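Acetate kinase (PDB 4H0O) interconverts acetate and acetyl phosphate as a pyrophosphate-dependent acetate kinase, probably with magnesium as cofactor. Local coordinates at residues F183-Y188 against G215-C219. Sequence-based numbering, arbitrary orientation.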
loop_
_atom_site.group_PDB
_atom_site.type_symbol
_atom_site.label_atom_id
_atom_site.label_comp_id
_atom_site.label_asym_id
_atom_site.label_seq_id
_atom_site.Cartn_x
_atom_site.Cartn_y
_atom_site.Cartn_z
ATOM N N PHE B 183 -4.923 10.465 9.762
ATOM C CA PHE B 183 -5.823 11.614 9.853
ATOM C C PHE B 183 -7.272 11.153 9.985
ATOM O O PHE B 183 -7.520 9.963 10.186
ATOM C CB PHE B 183 -5.620 12.541 8.646
ATOM C CG PHE B 183 -4.206 13.048 8.503
ATOM C CD1 PHE B 183 -3.233 12.275 7.877
ATOM C CD2 PHE B 183 -3.847 14.292 9.000
ATOM C CE1 PHE B 183 -1.928 12.732 7.753
ATOM C CE2 PHE B 183 -2.542 14.758 8.876
ATOM C CZ PHE B 183 -1.583 13.975 8.253
ATOM N N HIS B 184 -8.219 12.087 9.882
ATOM C CA HIS B 184 -9.636 11.797 10.122
ATOM C C HIS B 184 -9.857 11.220 11.523
ATOM O O HIS B 184 -10.844 10.521 11.762
ATOM C CB HIS B 184 -10.196 10.834 9.064
ATOM C CG HIS B 184 -9.998 11.295 7.655
ATOM N ND1 HIS B 184 -9.701 10.431 6.622
ATOM C CD2 HIS B 184 -10.060 12.532 7.102
ATOM C CE1 HIS B 184 -9.585 11.112 5.498
ATOM N NE2 HIS B 184 -9.797 12.390 5.761
ATOM N N GLY B 185 -8.939 11.523 12.439
ATOM C CA GLY B 185 -8.967 10.955 13.777
ATOM C C GLY B 185 -10.221 11.302 14.559
ATOM O O GLY B 185 -10.767 10.462 15.275
ATOM N N LEU B 186 -10.678 12.541 14.410
ATOM C CA LEU B 186 -11.865 13.021 15.109
ATOM C C LEU B 186 -13.129 12.311 14.625
ATOM O O LEU B 186 -14.010 11.976 15.418
ATOM C CB LEU B 186 -11.995 14.536 14.933
ATOM C CG LEU B 186 -10.885 15.373 15.571
ATOM C CD1 LEU B 186 -10.982 16.834 15.145
ATOM C CD2 LEU B 186 -10.949 15.257 17.083
ATOM N N SER B 187 -13.209 12.086 13.317
ATOM C CA SER B 187 -14.308 11.335 12.722
ATOM C C SER B 187 -14.360 9.906 13.279
ATOM O O SER B 187 -15.426 9.409 13.658
ATOM C CB SER B 187 -14.148 11.319 11.199
ATOM O OG SER B 187 -15.105 10.485 10.575
ATOM N N TYR B 188 -13.200 9.260 13.343
ATOM C CA TYR B 188 -13.101 7.895 13.852
ATOM C C TYR B 188 -13.536 7.766 15.313
ATOM O O TYR B 188 -14.351 6.903 15.640
ATOM C CB TYR B 188 -11.676 7.356 13.665
ATOM C CG TYR B 188 -11.332 7.046 12.226
ATOM C CD1 TYR B 188 -12.210 6.329 11.427
ATOM C CD2 TYR B 188 -10.137 7.476 11.664
ATOM C CE1 TYR B 188 -11.911 6.042 10.116
ATOM C CE2 TYR B 188 -9.827 7.190 10.347
ATOM C CZ TYR B 188 -10.724 6.474 9.581
ATOM O OH TYR B 188 -10.443 6.182 8.267
ATOM N N GLY B 215 -10.415 13.941 1.488
ATOM C CA GLY B 215 -9.568 12.805 1.801
ATOM C C GLY B 215 -10.375 11.563 2.137
ATOM O O GLY B 215 -11.531 11.656 2.553
ATOM N N SER B 216 -9.763 10.397 1.949
ATOM C CA SER B 216 -10.372 9.132 2.342
ATOM C C SER B 216 -9.341 8.253 3.037
ATOM O O SER B 216 -8.165 8.246 2.659
ATOM C CB SER B 216 -10.945 8.394 1.128
ATOM O OG SER B 216 -12.184 8.951 0.723
ATOM N N SER B 217 -9.785 7.507 4.044
ATOM C CA SER B 217 -8.898 6.603 4.766
ATOM C C SER B 217 -9.666 5.464 5.434
ATOM O O SER B 217 -10.891 5.516 5.570
ATOM C CB SER B 217 -8.084 7.371 5.814
ATOM O OG SER B 217 -8.891 7.749 6.914
ATOM N N CYS B 218 -8.933 4.429 5.834
ATOM C CA CYS B 218 -9.479 3.345 6.643
ATOM C C CYS B 218 -8.713 3.269 7.952
ATOM O O CYS B 218 -7.535 3.638 8.011
ATOM C CB CYS B 218 -9.353 2.007 5.920
ATOM S SG CYS B 218 -10.435 1.821 4.502
ATOM N N CYS B 219 -9.370 2.780 8.997
ATOM C CA CYS B 219 -8.710 2.627 10.285
ATOM C C CYS B 219 -9.020 1.272 10.921
ATOM O O CYS B 219 -10.184 0.879 11.027
ATOM C CB CYS B 219 -9.124 3.753 11.233
ATOM S SG CYS B 219 -8.179 3.803 12.775
HETATM O O HOH W 1 -5.754 8.285 8.166
#
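With CG anti to the carbonyl carbon in both residues (chi1 -55° in His184, -72° in Tyr188), the imidazole and phenol one helical turn apart reach across to Ser217 on strand 216-222. Ser217 answers with OG set between its own backbone N and carbonyl carbon, which directs the hydroxyl between the two rings. His184 ND1 meets Ser217 OG at 2.8 Å in a nearly straight hydrogen bond (164°), with the oxygen in the plane of the imidazole, at its edge. Tyr188 OH forms the second, at 2.6 Å from Ser217 OG. One buried hydroxyl is thus gripped by two rings, and either member of each pair could donate. A water that accepts from Phe183 N at 2.8 Å adds a weak, longer contact to Ser217 OG. His184 CE1 lies 3.5 Å from Gly215 C, and the ring of His210 stacks on the imidazole. Over one face of the phenol sits Cys219 CB, 3.6 Å from the centroid of the Tyr188 ring and almost on the normal, as a CH-pi contact; Cys219 SG follows at 4.5 Å from the same centroid in a sulfur-aromatic contact. Alternate residues of the strand, Ser217 and Cys219, therefore hold the tyrosine at its hydroxyl edge and over its face, while Ala208 and His210 of the adjacent strand 205-211 also touch it. His184 is the N-cap residue of helix 185-195, its backbone N hydrogen-bonded to the carboxylate of Asp154, the predicted proton donor/acceptor. Itself a predicted transition-state stabiliser, as is Arg244 beside Gly215, His184 has the Ser217-Tyr188 pair well placed to orient it as a second shell at the active site of this acetokinase, a member of the ASKHA superfamily with its ribonuclease H-like fold.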